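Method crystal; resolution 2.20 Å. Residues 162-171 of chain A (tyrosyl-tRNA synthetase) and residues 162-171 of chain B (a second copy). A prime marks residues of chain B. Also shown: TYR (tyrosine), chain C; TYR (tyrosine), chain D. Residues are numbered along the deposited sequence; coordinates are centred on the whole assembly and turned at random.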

# COMPACT_ATOMS: atom_id res chain seq x y z
N ASP A 162 -8.33 -0.56 9.28
CA ASP A 162 -8.42 -0.66 7.83
C ASP A 162 -7.02 -0.70 7.22
O ASP A 162 -6.06 -0.17 7.79
CB ASP A 162 -9.22 0.51 7.24
CG ASP A 162 -8.63 1.87 7.58
OD1 ASP A 162 -8.88 2.38 8.70
OD2 ASP A 162 -7.90 2.41 6.73
N PHE A 163 -6.90 -1.32 6.05
CA PHE A 163 -5.60 -1.46 5.42
C PHE A 163 -4.91 -0.17 5.00
O PHE A 163 -3.68 -0.08 5.05
CB PHE A 163 -5.68 -2.41 4.23
CG PHE A 163 -4.33 -2.76 3.66
CD1 PHE A 163 -3.93 -2.26 2.42
CD2 PHE A 163 -3.43 -3.53 4.39
CE1 PHE A 163 -2.65 -2.53 1.92
CE2 PHE A 163 -2.15 -3.81 3.91
CZ PHE A 163 -1.75 -3.30 2.67
N ALA A 164 -5.69 0.84 4.60
CA ALA A 164 -5.12 2.10 4.15
C ALA A 164 -4.21 2.73 5.20
O ALA A 164 -3.21 3.36 4.84
CB ALA A 164 -6.24 3.10 3.77
N LYS A 165 -4.54 2.56 6.48
CA LYS A 165 -3.74 3.14 7.55
C LYS A 165 -2.35 2.54 7.63
O LYS A 165 -1.41 3.19 8.10
CB LYS A 165 -4.45 3.01 8.90
CG LYS A 165 -5.65 3.95 9.01
CD LYS A 165 -6.33 3.88 10.38
CE LYS A 165 -7.34 5.00 10.53
NZ LYS A 165 -8.32 5.01 9.41
N LEU A 166 -2.21 1.29 7.18
CA LEU A 166 -0.91 0.62 7.16
C LEU A 166 -0.09 1.14 5.98
O LEU A 166 1.14 1.08 5.99
CB LEU A 166 -1.09 -0.90 7.03
CG LEU A 166 -1.35 -1.70 8.31
CD1 LEU A 166 -0.13 -1.62 9.20
CD2 LEU A 166 -2.57 -1.17 9.04
N ILE A 167 -0.76 1.65 4.95
CA ILE A 167 -0.04 2.19 3.80
C ILE A 167 0.60 3.54 4.17
O ILE A 167 1.70 3.87 3.74
CB ILE A 167 -0.98 2.37 2.59
CG1 ILE A 167 -1.55 1.01 2.17
CG2 ILE A 167 -0.24 3.04 1.42
CD1 ILE A 167 -2.61 1.09 1.10
N TYR A 168 -0.11 4.31 5.00
CA TYR A 168 0.34 5.63 5.46
C TYR A 168 1.84 5.73 5.83
O TYR A 168 2.55 6.61 5.34
CB TYR A 168 -0.55 6.05 6.65
CG TYR A 168 -0.31 7.42 7.27
CD1 TYR A 168 -1.37 8.30 7.46
CD2 TYR A 168 0.95 7.80 7.75
CE1 TYR A 168 -1.20 9.52 8.12
CE2 TYR A 168 1.13 9.02 8.41
CZ TYR A 168 0.05 9.87 8.59
OH TYR A 168 0.21 11.08 9.23
N PRO A 169 2.34 4.84 6.68
CA PRO A 169 3.77 4.97 7.02
C PRO A 169 4.72 4.80 5.82
O PRO A 169 5.78 5.42 5.77
CB PRO A 169 3.97 3.89 8.09
CG PRO A 169 2.58 3.73 8.69
CD PRO A 169 1.72 3.75 7.45
N MET A 170 4.35 3.94 4.88
CA MET A 170 5.19 3.73 3.72
C MET A 170 5.13 4.97 2.82
O MET A 170 6.09 5.29 2.11
CB MET A 170 4.75 2.46 2.97
CG MET A 170 4.96 1.19 3.80
SD MET A 170 6.70 0.88 4.24
CE MET A 170 6.84 1.73 5.86
N MET A 171 4.01 5.67 2.87
CA MET A 171 3.87 6.90 2.09
C MET A 171 4.75 7.99 2.71
O MET A 171 5.35 8.79 1.99
CB MET A 171 2.41 7.37 2.09
CG MET A 171 1.47 6.55 1.22
SD MET A 171 -0.26 6.94 1.58
CE MET A 171 -0.33 8.69 1.07
N TYR C . 2.69 11.67 10.29
CA TYR C . 2.80 13.15 10.45
C TYR C . 1.96 13.62 11.64
O TYR C . 1.18 12.80 12.18
CB TYR C . 2.34 13.86 9.17
CG TYR C . 3.22 13.57 7.97
CD1 TYR C . 4.57 13.91 7.97
CD2 TYR C . 2.70 12.95 6.83
CE1 TYR C . 5.39 13.64 6.86
CE2 TYR C . 3.50 12.68 5.72
CZ TYR C . 4.84 13.02 5.74
OH TYR C . 5.63 12.74 4.64
OXT TYR C . 2.07 14.81 12.01
N TYR D . -3.13 -12.86 -8.76
CA TYR D . -3.09 -13.41 -10.14
C TYR D . -2.27 -14.70 -10.18
O TYR D . -1.50 -14.92 -9.23
CB TYR D . -2.47 -12.39 -11.10
CG TYR D . -3.26 -11.10 -11.18
CD1 TYR D . -4.60 -11.10 -11.57
CD2 TYR D . -2.67 -9.87 -10.86
CE1 TYR D . -5.32 -9.92 -11.64
CE2 TYR D . -3.37 -8.70 -10.94
CZ TYR D . -4.70 -8.72 -11.33
OH TYR D . -5.40 -7.55 -11.43
OXT TYR D . -2.42 -15.46 -11.15
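Chain B (162-171) DFAKLIYPMM

Chain B repeats the fold of chain A almost exactly: Asp162′ precedes the turn that leads into a helix, which continues beyond Met171′ and is kinked at Pro169′, whose nitrogen carries no hydrogen to bond back to the preceding turn. The two helical segments run in broadly opposing directions. The two copies meet about Ile167 and Ile167′, whose CA atoms lie 8.0 Å apart, and nearly every contact has a counterpart.

Phe163′ dominates the contact, covered over 98 Å² by the chain A stretch, while Phe163 loses 97 Å² to the chain B stretch. Its CA-to-CB bond points toward the partner. The two rings lie nearly parallel, with planes at 18°, but are slid apart, their centroids 5.5 Å from each other, so that they barely overlap; Phe163 CZ and Phe163′ CZ come within 3.5 Å. Phe163′ CZ also lies 3.4 Å from Leu166 O and 4.2 Å from Ile167 CG1, while Phe163′ CE2 lies 3.7 Å from Leu166 CB. A flat, rigid phenyl group suits this close space, where no hydrogen bond joins the two stretches.

Met170′ comes next, with 32 Å² covered, as on Met170. Met170′ CG packs 3.6 Å from Phe163 CD1, and Met170 CG stands equally far from Phe163′ CD1. The unbranched methionine chain brings CG against the ring; Met170 SD lies 5.4 Å from the centroid of the Phe163′ ring, in an oblique sulfur-aromatic approach.

Lys165′ NZ forms a salt bridge with Asp162′ OD1 at 2.6 Å, and Asp162′ OD2 accepts a weak capping bond from Lys165′ N, 3.3 Å away. The CA-to-CB bond of Tyr168′ points away from the chain A stretch, and Tyr168′ OH accepts a hydrogen bond from N of the chain D tyrosine at 2.9 Å, fitting for a tyrosyl-tRNA synthetase.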

# COMPACT_ATOMS: atom_id res chain seq x y z
N ASP B 162 7.34 -9.24 3.57
CA ASP B 162 7.51 -7.81 3.26
C ASP B 162 6.15 -7.16 3.05
O ASP B 162 5.21 -7.81 2.58
CB ASP B 162 8.39 -7.62 2.02
CG ASP B 162 7.80 -8.26 0.78
OD1 ASP B 162 7.93 -9.50 0.63
OD2 ASP B 162 7.20 -7.53 -0.04
N PHE B 163 6.03 -5.89 3.39
CA PHE B 163 4.76 -5.18 3.28
C PHE B 163 4.21 -5.06 1.86
O PHE B 163 2.99 -5.05 1.67
CB PHE B 163 4.88 -3.77 3.91
CG PHE B 163 3.58 -3.02 3.97
CD1 PHE B 163 3.34 -1.95 3.11
CD2 PHE B 163 2.57 -3.42 4.86
CE1 PHE B 163 2.10 -1.28 3.12
CE2 PHE B 163 1.33 -2.77 4.88
CZ PHE B 163 1.09 -1.69 4.01
N ALA B 164 5.10 -4.98 0.88
CA ALA B 164 4.67 -4.84 -0.51
C ALA B 164 3.71 -5.94 -0.95
O ALA B 164 2.81 -5.70 -1.76
CB ALA B 164 5.89 -4.82 -1.44
N LYS B 165 3.90 -7.15 -0.42
CA LYS B 165 3.02 -8.25 -0.79
C LYS B 165 1.60 -8.06 -0.27
O LYS B 165 0.66 -8.59 -0.85
CB LYS B 165 3.61 -9.59 -0.31
CG LYS B 165 4.82 -10.02 -1.16
CD LYS B 165 5.43 -11.33 -0.69
CE LYS B 165 6.58 -11.76 -1.60
NZ LYS B 165 7.66 -10.73 -1.69
N LEU B 166 1.44 -7.28 0.79
CA LEU B 166 0.11 -7.01 1.34
C LEU B 166 -0.62 -5.97 0.48
O LEU B 166 -1.86 -5.93 0.46
CB LEU B 166 0.21 -6.52 2.79
CG LEU B 166 0.36 -7.58 3.88
CD1 LEU B 166 -0.88 -8.45 3.92
CD2 LEU B 166 1.58 -8.45 3.61
N ILE B 167 0.13 -5.14 -0.23
CA ILE B 167 -0.48 -4.13 -1.10
C ILE B 167 -1.04 -4.80 -2.36
O ILE B 167 -2.04 -4.37 -2.94
CB ILE B 167 0.55 -3.06 -1.51
CG1 ILE B 167 1.09 -2.37 -0.26
CG2 ILE B 167 -0.11 -2.03 -2.44
CD1 ILE B 167 2.25 -1.44 -0.52
N TYR B 168 -0.38 -5.89 -2.78
CA TYR B 168 -0.76 -6.65 -3.98
C TYR B 168 -2.28 -6.94 -4.12
O TYR B 168 -2.90 -6.56 -5.12
CB TYR B 168 0.06 -7.96 -3.99
CG TYR B 168 -0.11 -8.88 -5.18
CD1 TYR B 168 1.00 -9.29 -5.92
CD2 TYR B 168 -1.35 -9.43 -5.50
CE1 TYR B 168 0.88 -10.24 -6.94
CE2 TYR B 168 -1.48 -10.38 -6.52
CZ TYR B 168 -0.36 -10.78 -7.23
OH TYR B 168 -0.48 -11.75 -8.20
N PRO B 169 -2.89 -7.58 -3.12
CA PRO B 169 -4.32 -7.87 -3.24
C PRO B 169 -5.19 -6.62 -3.45
O PRO B 169 -6.22 -6.67 -4.12
CB PRO B 169 -4.64 -8.58 -1.93
CG PRO B 169 -3.32 -9.19 -1.54
CD PRO B 169 -2.37 -8.07 -1.83
N MET B 170 -4.79 -5.50 -2.85
CA MET B 170 -5.56 -4.27 -3.01
C MET B 170 -5.37 -3.75 -4.43
O MET B 170 -6.26 -3.12 -5.00
CB MET B 170 -5.14 -3.24 -1.97
CG MET B 170 -5.49 -3.67 -0.55
SD MET B 170 -7.27 -3.89 -0.25
CE MET B 170 -7.54 -5.64 -0.79
N MET B 171 -4.20 -4.02 -5.01
CA MET B 171 -3.94 -3.61 -6.38
C MET B 171 -4.83 -4.46 -7.29
O MET B 171 -5.42 -3.94 -8.26
CB MET B 171 -2.47 -3.84 -6.74
CG MET B 171 -1.52 -2.84 -6.11
SD MET B 171 0.21 -3.34 -6.23
CE MET B 171 0.53 -3.23 -8.04